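PDB 6SCE: uncharacterized protein from Thermus thermophilus HB8, which acts as a DNA nuclease in type III CRISPR defence, switched on by cyclic oligoadenylate, which its CARF region probably binds. Local coordinates for residues A[438-443]-A[497-502]; A[504-509]-A[520-525]; A[514-519]-A[622-627]. One frame throughout, in Å; residues are numbered along the deposited sequence.

Contact 1 of 3, residues A[438-443]-A[497-502]; sequences EEYPDA and KGLPLE
Y440, whose ring meets L499 across this contact, accepts a backbone bond from A443 N on its own O, at 3.1 Å. The bond closes a type I beta turn from Y440 to A443. The side chain leaves the start of this turn with CG anti to its carbonyl carbon (chi1 -50°), which sends the ring toward helix 499-513. There L499 comes from the opposite direction and lays CD1 over one face. CD1 stands 3.8 Å from the Y440 ring centroid and 22° off the normal, a CH-pi contact displaced toward CZ. On the other face lies E439 CB, so the ring is held between its chain neighbour and the helix. The side chains of E502 and Y440 cross at about a right angle. E502 OE1 approaches obliquely, 3.6 Å from Y440 CE2, with the carboxylate plane turned 55° from the ring. F488 and Q486 also touch the tyrosine, while F476 and W480 pack on L499. E502 OE2 lies close to D543 OD1 of strand 541-548, like charges. This helix packing beside the sheet is consistent with a PD-(D/E)XK-type nuclease core, where acidic residues gather at the active site.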
ATOM      1  N   GLU A 438     -20.447  -9.392  -8.130  1.00 48.26           N
ATOM      2  CA  GLU A 438     -20.620 -10.715  -7.574  1.00 51.38           C
ATOM      3  C   GLU A 438     -21.287 -11.637  -8.595  1.00 53.65           C
ATOM      4  O   GLU A 438     -22.234 -11.241  -9.281  1.00 46.00           O
ATOM      5  CB  GLU A 438     -21.483 -10.655  -6.317  1.00 51.38           C
ATOM      6  CG  GLU A 438     -20.771 -10.128  -5.087  1.00 53.49           C
ATOM      7  CD  GLU A 438     -21.733  -9.857  -3.956  1.00 54.99           C
ATOM      8  OE1 GLU A 438     -21.708 -10.585  -2.955  1.00 62.51           O
ATOM      9  OE2 GLU A 438     -22.541  -8.922  -4.079  1.00 68.53           O
ATOM     10  N   GLU A 439     -20.776 -12.860  -8.679  1.00 53.62           N
ATOM     11  CA  GLU A 439     -21.368 -13.910  -9.512  1.00 58.96           C
ATOM     12  C   GLU A 439     -22.540 -14.614  -8.826  1.00 58.29           C
ATOM     13  O   GLU A 439     -23.399 -15.186  -9.499  1.00 61.96           O
ATOM     14  CB  GLU A 439     -20.318 -14.950  -9.895  1.00 63.37           C
ATOM     15  CG  GLU A 439     -19.741 -14.776 -11.286  1.00 69.32           C
ATOM     16  CD  GLU A 439     -18.891 -15.963 -11.686  1.00 74.55           C
ATOM     17  OE1 GLU A 439     -17.937 -16.277 -10.939  1.00 69.28           O
ATOM     18  OE2 GLU A 439     -19.181 -16.586 -12.735  1.00 83.23           O
ATOM     19  N   TYR A 440     -22.563 -14.580  -7.496  1.00 53.12           N
ATOM     20  CA  TYR A 440     -23.568 -15.278  -6.708  1.00 52.65           C
ATOM     21  C   TYR A 440     -24.100 -14.391  -5.570  1.00 52.51           C
ATOM     22  O   TYR A 440     -24.081 -14.796  -4.406  1.00 51.66           O
ATOM     23  CB  TYR A 440     -22.971 -16.586  -6.140  1.00 50.19           C
ATOM     24  CG  TYR A 440     -22.265 -17.443  -7.167  1.00 50.90           C
ATOM     25  CD1 TYR A 440     -22.982 -18.103  -8.157  1.00 52.23           C
ATOM     26  CD2 TYR A 440     -20.874 -17.601  -7.154  1.00 53.08           C
ATOM     27  CE1 TYR A 440     -22.351 -18.881  -9.107  1.00 50.46           C
ATOM     28  CE2 TYR A 440     -20.228 -18.388  -8.107  1.00 52.91           C
ATOM     29  CZ  TYR A 440     -20.984 -19.027  -9.085  1.00 54.67           C
ATOM     30  OH  TYR A 440     -20.379 -19.815 -10.041  1.00 50.99           O
ATOM     31  N   PRO A 441     -24.611 -13.188  -5.904  1.00 54.72           N
ATOM     32  CA  PRO A 441     -24.975 -12.194  -4.881  1.00 56.62           C
ATOM     33  C   PRO A 441     -25.988 -12.678  -3.836  1.00 61.52           C
ATOM     34  O   PRO A 441     -25.913 -12.267  -2.675  1.00 58.44           O
ATOM     35  CB  PRO A 441     -25.565 -11.037  -5.699  1.00 55.88           C
ATOM     36  CG  PRO A 441     -25.916 -11.610  -7.025  1.00 56.99           C
ATOM     37  CD  PRO A 441     -24.926 -12.717  -7.265  1.00 57.66           C
ATOM     38  N   ASP A 442     -26.911 -13.557  -4.237  1.00 65.64           N
ATOM     39  CA  ASP A 442     -27.991 -14.016  -3.347  1.00 67.07           C
ATOM     40  C   ASP A 442     -27.697 -15.312  -2.595  1.00 64.86           C
ATOM     41  O   ASP A 442     -28.474 -15.712  -1.736  1.00 64.22           O
ATOM     42  CB  ASP A 442     -29.291 -14.130  -4.142  1.00 69.38           C
ATOM     43  CG  ASP A 442     -29.719 -12.798  -4.709  1.00 69.53           C
ATOM     44  OD1 ASP A 442     -29.651 -11.798  -3.968  1.00 74.23           O
ATOM     45  OD2 ASP A 442     -30.092 -12.736  -5.893  1.00 71.00           O
ATOM     46  N   ALA A 443     -26.568 -15.947  -2.899  1.00 61.99           N
ATOM     47  CA  ALA A 443     -26.108 -17.093  -2.123  1.00 66.04           C
ATOM     48  C   ALA A 443     -25.922 -16.705  -0.662  1.00 65.43           C
ATOM     49  O   ALA A 443     -25.356 -15.663  -0.357  1.00 63.45           O
ATOM     50  CB  ALA A 443     -24.802 -17.641  -2.687  1.00 65.92           C
ATOM     51  N   LYS A 497     -17.905 -26.043 -12.220  1.00 60.52           N
ATOM     52  CA  LYS A 497     -17.218 -27.132 -11.502  1.00 63.55           C
ATOM     53  C   LYS A 497     -16.617 -26.700 -10.154  1.00 62.44           C
ATOM     54  O   LYS A 497     -16.523 -27.502  -9.222  1.00 59.76           O
ATOM     55  CB  LYS A 497     -16.103 -27.730 -12.372  1.00 64.35           C
ATOM     56  CG  LYS A 497     -16.588 -28.544 -13.575  1.00 68.05           C
ATOM     57  CD  LYS A 497     -15.483 -29.481 -14.061  1.00 70.46           C
ATOM     58  CE  LYS A 497     -15.975 -30.537 -15.036  1.00 72.25           C
ATOM     59  NZ  LYS A 497     -15.876 -30.070 -16.445  1.00 74.50           N
ATOM     60  N   GLY A 498     -16.197 -25.441 -10.072  1.00 61.08           N
ATOM     61  CA  GLY A 498     -15.588 -24.894  -8.862  1.00 56.41           C
ATOM     62  C   GLY A 498     -16.597 -24.455  -7.816  1.00 56.10           C
ATOM     63  O   GLY A 498     -16.218 -24.193  -6.669  1.00 51.67           O
ATOM     64  N   LEU A 499     -17.873 -24.392  -8.198  1.00 52.72           N
ATOM     65  CA  LEU A 499     -18.941 -23.874  -7.331  1.00 53.92           C
ATOM     66  C   LEU A 499     -19.146 -24.623  -5.997  1.00 56.57           C
ATOM     67  O   LEU A 499     -19.390 -23.984  -4.955  1.00 52.10           O
ATOM     68  CB  LEU A 499     -20.267 -23.756  -8.105  1.00 50.43           C
ATOM     69  CG  LEU A 499     -21.418 -23.067  -7.355  1.00 54.30           C
ATOM     70  CD1 LEU A 499     -20.994 -21.707  -6.804  1.00 54.23           C
ATOM     71  CD2 LEU A 499     -22.653 -22.912  -8.228  1.00 53.54           C
ATOM     72  N   PRO A 500     -19.046 -25.965  -6.012  1.00 53.27           N
ATOM     73  CA  PRO A 500     -19.166 -26.683  -4.742  1.00 51.82           C
ATOM     74  C   PRO A 500     -18.102 -26.290  -3.694  1.00 46.64           C
ATOM     75  O   PRO A 500     -18.441 -26.048  -2.531  1.00 47.36           O
ATOM     76  CB  PRO A 500     -19.016 -28.156  -5.158  1.00 53.68           C
ATOM     77  CG  PRO A 500     -19.515 -28.192  -6.566  1.00 54.06           C
ATOM     78  CD  PRO A 500     -19.093 -26.879  -7.169  1.00 54.91           C
ATOM     79  N   LEU A 501     -16.838 -26.251  -4.097  1.00 47.21           N
ATOM     80  CA  LEU A 501     -15.766 -25.843  -3.183  1.00 47.56           C
ATOM     81  C   LEU A 501     -15.946 -24.370  -2.745  1.00 44.65           C
ATOM     82  O   LEU A 501     -15.797 -24.052  -1.565  1.00 45.54           O
ATOM     83  CB  LEU A 501     -14.408 -26.042  -3.826  1.00 47.86           C
ATOM     84  CG  LEU A 501     -13.207 -25.692  -2.942  1.00 46.68           C
ATOM     85  CD1 LEU A 501     -13.197 -26.484  -1.643  1.00 46.33           C
ATOM     86  CD2 LEU A 501     -11.924 -25.935  -3.711  1.00 46.50           C
ATOM     87  N   GLU A 502     -16.285 -23.501  -3.699  1.00 43.94           N
ATOM     88  CA  GLU A 502     -16.524 -22.071  -3.418  1.00 44.35           C
ATOM     89  C   GLU A 502     -17.652 -21.851  -2.437  1.00 46.76           C
ATOM     90  O   GLU A 502     -17.548 -20.999  -1.559  1.00 44.74           O
ATOM     91  CB  GLU A 502     -16.851 -21.299  -4.695  1.00 41.67           C
ATOM     92  CG  GLU A 502     -15.701 -21.181  -5.667  1.00 42.61           C
ATOM     93  CD  GLU A 502     -16.126 -20.620  -6.998  1.00 41.63           C
ATOM     94  OE1 GLU A 502     -17.294 -20.170  -7.118  1.00 45.25           O
ATOM     95  OE2 GLU A 502     -15.273 -20.606  -7.912  1.00 47.33           O
TER

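Contact 2 of 3, residues A[504-509]-A[520-525]; sequences AVYSHL and ARMGGH
The ring of Y506 lies against M522, a selenomethionine in this crystal. M522 CG sits over one face, 3.4 Å from Y506 CG. Measured to the ring centroid it is 3.8 Å away and 27° off the normal, a CH-pi contact toward the CB side of the ring. The two side chains cross at about a right angle. M522 SE, one bond beyond CG, lies 4.7 Å from the Y506 centroid in an oblique Met-aromatic contact. At the ring edge, Y506 CE1 packs within 3.6 Å of A520 O. One helical turn on, L509 CB meets A520 CB at 4.2 Å. Y506 reaches the strand because its CG is anti to the backbone N (chi1 159°). Truncating this tyrosine to an alanine would remove the ring, and would probably open a gap between helix and strand and take away the face against which M522 CG packs.

The next shell fixes these groups. A520 O accepts a hydrogen bond from R521 NH1 at 3.1 Å, with the donor above the carbonyl plane. R521 NE makes a salt bridge to E426, and NH1 bonds Q519 OE1 as well. L499, E502 and Y503 of the same helix, with A443, pack round M522. F546 of strand 541-548 backs both L509 and A520, and P445 touches Y506. The segment axes approach to 8.1 Å and run almost exactly antiparallel. The helix thus doubles back into the strand that follows it and covers the sheet, as the first helix and first strand do in the alpha-beta core of PD-(D/E)XK nucleases.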
ATOM      1  N   ALA A 504     -18.840 -24.115  -0.218  1.00 44.69           N
ATOM      2  CA  ALA A 504     -18.381 -24.668   1.062  1.00 45.40           C
ATOM      3  C   ALA A 504     -17.426 -23.715   1.770  1.00 44.65           C
ATOM      4  O   ALA A 504     -17.499 -23.533   2.982  1.00 43.36           O
ATOM      5  CB  ALA A 504     -17.680 -26.000   0.842  1.00 45.01           C
ATOM      6  N   VAL A 505     -16.494 -23.147   1.019  1.00 45.01           N
ATOM      7  CA  VAL A 505     -15.520 -22.257   1.634  1.00 43.28           C
ATOM      8  C   VAL A 505     -16.252 -21.028   2.175  1.00 41.60           C
ATOM      9  O   VAL A 505     -16.077 -20.681   3.335  1.00 42.52           O
ATOM     10  CB  VAL A 505     -14.374 -21.901   0.676  1.00 45.44           C
ATOM     11  CG1 VAL A 505     -13.522 -20.750   1.233  1.00 42.42           C
ATOM     12  CG2 VAL A 505     -13.493 -23.129   0.462  1.00 46.33           C
ATOM     13  N   TYR A 506     -17.089 -20.409   1.345  1.00 40.92           N
ATOM     14  CA  TYR A 506     -17.902 -19.277   1.769  1.00 43.21           C
ATOM     15  C   TYR A 506     -18.764 -19.565   2.994  1.00 46.28           C
ATOM     16  O   TYR A 506     -18.907 -18.708   3.885  1.00 41.97           O
ATOM     17  CB  TYR A 506     -18.793 -18.802   0.634  1.00 44.45           C
ATOM     18  CG  TYR A 506     -19.994 -17.999   1.091  1.00 46.83           C
ATOM     19  CD1 TYR A 506     -19.880 -16.646   1.397  1.00 48.58           C
ATOM     20  CD2 TYR A 506     -21.245 -18.600   1.232  1.00 46.60           C
ATOM     21  CE1 TYR A 506     -20.981 -15.912   1.815  1.00 48.73           C
ATOM     22  CE2 TYR A 506     -22.349 -17.872   1.633  1.00 48.52           C
ATOM     23  CZ  TYR A 506     -22.210 -16.533   1.937  1.00 51.77           C
ATOM     24  OH  TYR A 506     -23.307 -15.822   2.352  1.00 52.55           O
ATOM     25  N   SER A 507     -19.348 -20.760   3.049  1.00 44.27           N
ATOM     26  CA  SER A 507     -20.243 -21.094   4.155  1.00 43.32           C
ATOM     27  C   SER A 507     -19.483 -21.171   5.454  1.00 40.70           C
ATOM     28  O   SER A 507     -19.912 -20.611   6.452  1.00 43.84           O
ATOM     29  CB  SER A 507     -21.002 -22.413   3.894  1.00 43.13           C
ATOM     30  OG  SER A 507     -21.901 -22.269   2.796  1.00 45.71           O
ATOM     31  N   HIS A 508     -18.361 -21.868   5.460  1.00 42.95           N
ATOM     32  CA  HIS A 508     -17.592 -21.992   6.680  1.00 44.87           C
ATOM     33  C   HIS A 508     -16.908 -20.670   7.058  1.00 45.46           C
ATOM     34  O   HIS A 508     -16.695 -20.405   8.242  1.00 42.33           O
ATOM     35  CB  HIS A 508     -16.581 -23.126   6.575  1.00 50.00           C
ATOM     36  CG  HIS A 508     -17.219 -24.479   6.499  1.00 54.93           C
ATOM     37  ND1 HIS A 508     -17.942 -25.016   7.545  1.00 57.31           N
ATOM     38  CD2 HIS A 508     -17.274 -25.388   5.497  1.00 56.61           C
ATOM     39  CE1 HIS A 508     -18.406 -26.201   7.192  1.00 57.47           C
ATOM     40  NE2 HIS A 508     -18.008 -26.456   5.959  1.00 60.11           N
ATOM     41  N   LEU A 509     -16.540 -19.852   6.066  1.00 43.14           N
ATOM     42  CA  LEU A 509     -15.996 -18.516   6.383  1.00 41.70           C
ATOM     43  C   LEU A 509     -17.028 -17.684   7.082  1.00 40.65           C
ATOM     44  O   LEU A 509     -16.754 -17.019   8.103  1.00 41.31           O
ATOM     45  CB  LEU A 509     -15.509 -17.784   5.117  1.00 41.28           C
ATOM     46  CG  LEU A 509     -14.158 -18.286   4.598  1.00 40.31           C
ATOM     47  CD1 LEU A 509     -13.853 -17.684   3.236  1.00 40.04           C
ATOM     48  CD2 LEU A 509     -13.017 -18.012   5.583  1.00 43.06           C
ATOM     49  N   ALA A 520     -18.286 -11.992   4.774  1.00 46.10           N
ATOM     50  CA  ALA A 520     -17.797 -12.872   3.692  1.00 45.62           C
ATOM     51  C   ALA A 520     -18.708 -12.818   2.474  1.00 44.30           C
ATOM     52  O   ALA A 520     -19.915 -12.596   2.591  1.00 45.27           O
ATOM     53  CB  ALA A 520     -17.653 -14.302   4.185  1.00 47.34           C
ATOM     54  N   ARG A 521     -18.100 -12.983   1.302  1.00 42.61           N
ATOM     55  CA  ARG A 521     -18.790 -12.955   0.035  1.00 40.92           C
ATOM     56  C   ARG A 521     -18.245 -14.051  -0.860  1.00 40.82           C
ATOM     57  O   ARG A 521     -17.080 -14.470  -0.733  1.00 37.97           O
ATOM     58  CB  ARG A 521     -18.573 -11.631  -0.701  1.00 42.78           C
ATOM     59  CG  ARG A 521     -18.950 -10.381   0.071  1.00 44.06           C
ATOM     60  CD  ARG A 521     -20.448 -10.118   0.043  1.00 48.14           C
ATOM     61  NE  ARG A 521     -20.751  -8.848   0.687  1.00 48.44           N
ATOM     62  CZ  ARG A 521     -21.014  -8.696   1.984  1.00 49.99           C
ATOM     63  NH1 ARG A 521     -21.050  -9.739   2.812  1.00 52.74           N
ATOM     64  NH2 ARG A 521     -21.269  -7.483   2.457  1.00 49.81           N
HETATM   65  N   MSE A 522     -19.076 -14.470  -1.812  1.00 39.73           N
HETATM   66  CA  MSE A 522     -18.630 -15.416  -2.831  1.00 41.45           C
HETATM   67  C   MSE A 522     -17.871 -14.633  -3.878  1.00 43.92           C
HETATM   68  O   MSE A 522     -17.542 -13.458  -3.667  1.00 42.42           O
HETATM   69  CB  MSE A 522     -19.862 -16.191  -3.315  1.00 39.62           C
HETATM   70  CG  MSE A 522     -20.265 -17.148  -2.216  1.00 42.21           C
HETATM   71 SE   MSE A 522     -21.421 -18.564  -3.023  1.00 48.17          SE
HETATM   72  CE  MSE A 522     -19.927 -19.515  -3.841  1.00 42.49           C
ATOM     73  N   GLY A 523     -17.570 -15.285  -4.996  1.00 39.16           N
ATOM     74  CA  GLY A 523     -16.694 -14.764  -6.011  1.00 38.93           C
ATOM     75  C   GLY A 523     -17.296 -13.803  -7.002  1.00 38.36           C
ATOM     76  O   GLY A 523     -18.491 -13.496  -6.976  1.00 43.57           O
ATOM     77  N   GLY A 524     -16.436 -13.308  -7.870  1.00 41.27           N
ATOM     78  CA  GLY A 524     -16.876 -12.407  -8.907  1.00 42.26           C
ATOM     79  C   GLY A 524     -15.727 -11.650  -9.532  1.00 42.07           C
ATOM     80  O   GLY A 524     -14.579 -12.097  -9.523  1.00 46.38           O
ATOM     81  N   HIS A 525     -16.057 -10.488 -10.080  1.00 41.77           N
ATOM     82  CA  HIS A 525     -15.136  -9.732 -10.881  1.00 43.66           C
ATOM     83  C   HIS A 525     -14.832  -8.414 -10.185  1.00 40.30           C
ATOM     84  O   HIS A 525     -15.747  -7.727  -9.748  1.00 41.06           O
ATOM     85  CB  HIS A 525     -15.747  -9.503 -12.266  1.00 47.74           C
ATOM     86  CG  HIS A 525     -15.772 -10.745 -13.101  1.00 53.06           C
ATOM     87  ND1 HIS A 525     -16.772 -11.689 -12.994  1.00 54.57           N
ATOM     88  CD2 HIS A 525     -14.884 -11.234 -14.000  1.00 57.26           C
ATOM     89  CE1 HIS A 525     -16.517 -12.689 -13.822  1.00 57.39           C
ATOM     90  NE2 HIS A 525     -15.380 -12.437 -14.445  1.00 57.36           N
TER

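Contact 3 of 3, residues A[514-519]-A[622-627]; sequences APKGGQ and ELEKAL
K516 and E624 form a salt bridge on the protein surface, with the lysine within the Schellman motif that ends helix 499-513. G517, with positive phi, is the C-prime residue of that motif, and its N bonds A514 O at 2.9 Å. K516 comes just before this glycine and points its CB toward helix 623-627. From CB, the atoms CG and CD carry the lysine outward, and a bend at chi3 (58°) turns CE and NZ to the glutamate. NZ is the atom that touches the other segment. It meets E624 OE1 at 3.3 Å, a long, weak hydrogen bond within the salt bridge. E624 leaves its helix and bends at chi2 (80°), which brings the carboxylate round to the lysine. The same OE1 is hydrogen-bonded to H512 NE2 of helix 499-513, so two groups hold one oxygen. Next to this pair, L623 packs on L509 and H512, joining the short C-terminal helix to the longer one. The bridge is one-sided: E624 OE2 lies 4.6 Å from K516 NZ, well beyond OE1.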
ATOM      1  N   ALA A 514     -19.066 -14.111  10.850  1.00 49.06           N
ATOM      2  CA  ALA A 514     -20.274 -13.386  11.245  1.00 54.20           C
ATOM      3  C   ALA A 514     -20.384 -13.178  12.772  1.00 57.96           C
ATOM      4  O   ALA A 514     -20.551 -12.045  13.225  1.00 57.29           O
ATOM      5  CB  ALA A 514     -21.524 -14.068  10.694  1.00 55.06           C
ATOM      6  N   PRO A 515     -20.263 -14.254  13.570  1.00 62.58           N
ATOM      7  CA  PRO A 515     -20.222 -14.046  15.021  1.00 63.90           C
ATOM      8  C   PRO A 515     -19.277 -12.918  15.453  1.00 65.06           C
ATOM      9  O   PRO A 515     -19.590 -12.189  16.384  1.00 63.92           O
ATOM     10  CB  PRO A 515     -19.722 -15.395  15.547  1.00 64.68           C
ATOM     11  CG  PRO A 515     -20.256 -16.390  14.569  1.00 63.57           C
ATOM     12  CD  PRO A 515     -20.352 -15.687  13.232  1.00 62.85           C
ATOM     13  N   LYS A 516     -18.144 -12.780  14.764  1.00 64.49           N
ATOM     14  CA  LYS A 516     -17.105 -11.809  15.120  1.00 61.50           C
ATOM     15  C   LYS A 516     -17.188 -10.466  14.361  1.00 58.62           C
ATOM     16  O   LYS A 516     -16.260  -9.670  14.431  1.00 57.43           O
ATOM     17  CB  LYS A 516     -15.726 -12.452  14.907  1.00 62.94           C
ATOM     18  CG  LYS A 516     -15.472 -13.651  15.809  1.00 64.32           C
ATOM     19  CD  LYS A 516     -14.388 -14.572  15.282  1.00 66.18           C
ATOM     20  CE  LYS A 516     -13.072 -13.848  15.084  1.00 76.25           C
ATOM     21  NZ  LYS A 516     -11.973 -14.790  14.744  1.00 80.68           N
ATOM     22  N   GLY A 517     -18.288 -10.214  13.659  1.00 52.89           N
ATOM     23  CA  GLY A 517     -18.480  -8.954  12.945  1.00 60.48           C
ATOM     24  C   GLY A 517     -17.813  -8.849  11.570  1.00 60.85           C
ATOM     25  O   GLY A 517     -17.770  -7.761  10.983  1.00 63.71           O
ATOM     26  N   GLY A 518     -17.295  -9.965  11.052  1.00 52.38           N
ATOM     27  CA  GLY A 518     -16.668  -9.990   9.724  1.00 52.50           C
ATOM     28  C   GLY A 518     -17.709 -10.250   8.643  1.00 51.07           C
ATOM     29  O   GLY A 518     -18.793 -10.773   8.918  1.00 46.68           O
ATOM     30  N   GLN A 519     -17.379  -9.884   7.413  1.00 49.00           N
ATOM     31  CA  GLN A 519     -18.284 -10.066   6.282  1.00 52.09           C
ATOM     32  C   GLN A 519     -17.605 -10.927   5.207  1.00 53.37           C
ATOM     33  O   GLN A 519     -16.485 -10.619   4.791  1.00 55.34           O
ATOM     34  CB  GLN A 519     -18.666  -8.705   5.707  1.00 53.50           C
ATOM     35  CG  GLN A 519     -19.698  -7.957   6.532  1.00 57.58           C
ATOM     36  CD  GLN A 519     -21.122  -8.200   6.043  1.00 66.88           C
ATOM     37  OE1 GLN A 519     -21.528  -9.346   5.803  1.00 68.00           O
ATOM     38  NE2 GLN A 519     -21.886  -7.112   5.868  1.00 65.76           N
ATOM     39  N   GLU A 622      -9.380 -25.726  11.221  1.00 59.75           N
ATOM     40  CA  GLU A 622      -8.281 -24.873  11.664  1.00 61.19           C
ATOM     41  C   GLU A 622      -8.332 -23.437  11.125  1.00 61.90           C
ATOM     42  O   GLU A 622      -7.284 -22.800  11.016  1.00 58.25           O
ATOM     43  CB  GLU A 622      -6.944 -25.513  11.287  1.00 61.22           C
ATOM     44  CG  GLU A 622      -6.674 -26.821  12.008  1.00 65.47           C
ATOM     45  CD  GLU A 622      -5.279 -27.342  11.748  1.00 67.43           C
ATOM     46  OE1 GLU A 622      -4.919 -27.522  10.564  1.00 64.92           O
ATOM     47  OE2 GLU A 622      -4.538 -27.572  12.727  1.00 76.02           O
ATOM     48  N   LEU A 623      -9.526 -22.925  10.806  1.00 61.11           N
ATOM     49  CA  LEU A 623      -9.673 -21.529  10.378  1.00 59.02           C
ATOM     50  C   LEU A 623      -9.078 -20.567  11.397  1.00 62.97           C
ATOM     51  O   LEU A 623      -8.183 -19.787  11.068  1.00 66.81           O
ATOM     52  CB  LEU A 623     -11.136 -21.157  10.130  1.00 56.81           C
ATOM     53  CG  LEU A 623     -11.610 -21.152   8.679  1.00 57.47           C
ATOM     54  CD1 LEU A 623     -13.069 -20.724   8.627  1.00 54.54           C
ATOM     55  CD2 LEU A 623     -10.748 -20.245   7.810  1.00 54.78           C
ATOM     56  N   GLU A 624      -9.579 -20.615  12.627  1.00 60.76           N
ATOM     57  CA  GLU A 624      -9.047 -19.786  13.705  1.00 66.84           C
ATOM     58  C   GLU A 624      -7.512 -19.804  13.728  1.00 65.16           C
ATOM     59  O   GLU A 624      -6.859 -18.760  13.716  1.00 58.36           O
ATOM     60  CB  GLU A 624      -9.604 -20.269  15.049  1.00 72.88           C
ATOM     61  CG  GLU A 624      -9.127 -19.491  16.273  1.00 78.01           C
ATOM     62  CD  GLU A 624      -9.869 -18.187  16.487  1.00 84.79           C
ATOM     63  OE1 GLU A 624     -10.290 -17.553  15.494  1.00 87.95           O
ATOM     64  OE2 GLU A 624     -10.029 -17.795  17.662  1.00 90.19           O
ATOM     65  N   LYS A 625      -6.957 -21.006  13.749  1.00 66.29           N
ATOM     66  CA  LYS A 625      -5.514 -21.228  13.795  1.00 69.51           C
ATOM     67  C   LYS A 625      -4.805 -20.602  12.592  1.00 69.66           C
ATOM     68  O   LYS A 625      -3.758 -19.969  12.750  1.00 71.13           O
ATOM     69  CB  LYS A 625      -5.248 -22.736  13.838  1.00 73.18           C
ATOM     70  CG  LYS A 625      -3.896 -23.175  14.357  1.00 77.97           C
ATOM     71  CD  LYS A 625      -3.897 -24.694  14.527  1.00 80.86           C
ATOM     72  CE  LYS A 625      -2.601 -25.206  15.129  1.00 85.47           C
ATOM     73  NZ  LYS A 625      -1.464 -25.094  14.175  1.00 87.23           N
ATOM     74  N   ALA A 626      -5.379 -20.776  11.400  1.00 68.10           N
ATOM     75  CA  ALA A 626      -4.788 -20.268  10.155  1.00 68.50           C
ATOM     76  C   ALA A 626      -4.842 -18.741  10.046  1.00 68.92           C
ATOM     77  O   ALA A 626      -3.838 -18.114   9.708  1.00 67.35           O
ATOM     78  CB  ALA A 626      -5.463 -20.894   8.943  1.00 68.01           C
ATOM     79  N   LEU A 627      -6.002 -18.152  10.336  1.00 67.34           N
ATOM     80  CA  LEU A 627      -6.174 -16.699  10.244  1.00 68.76           C
ATOM     81  C   LEU A 627      -5.431 -15.904  11.345  1.00 73.44           C
ATOM     82  O   LEU A 627      -5.325 -14.684  11.239  1.00 73.36           O
ATOM     83  CB  LEU A 627      -7.665 -16.314  10.257  1.00 63.97           C
ATOM     84  CG  LEU A 627      -8.615 -16.995   9.260  1.00 62.04           C
ATOM     85  CD1 LEU A 627     -10.002 -16.375   9.315  1.00 59.01           C
ATOM     86  CD2 LEU A 627      -8.081 -16.962   7.837  1.00 61.38           C
TER

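In the fold
All three contacts lie in the C-terminal part of the chain, on the same side of its centre. Contact 1 closes before contact 2 opens, whereas the segments of contacts 2 and 3 alternate. Strand 519-528 pairs with strand 434-438 in one mixed sheet, and E439 N to G523 O probably bonds contacts 1 and 2. Their centres are about 7 Å apart. The centre of contact 3 is about 13 Å from that of contact 2 and about 20 Å from that of contact 1. From its start to just past its end, helix 499-513 meets in turn the 438-443 loop, strand 519-528 and, through the loop that follows it, helix 623-627, all in the probable nuclease domain.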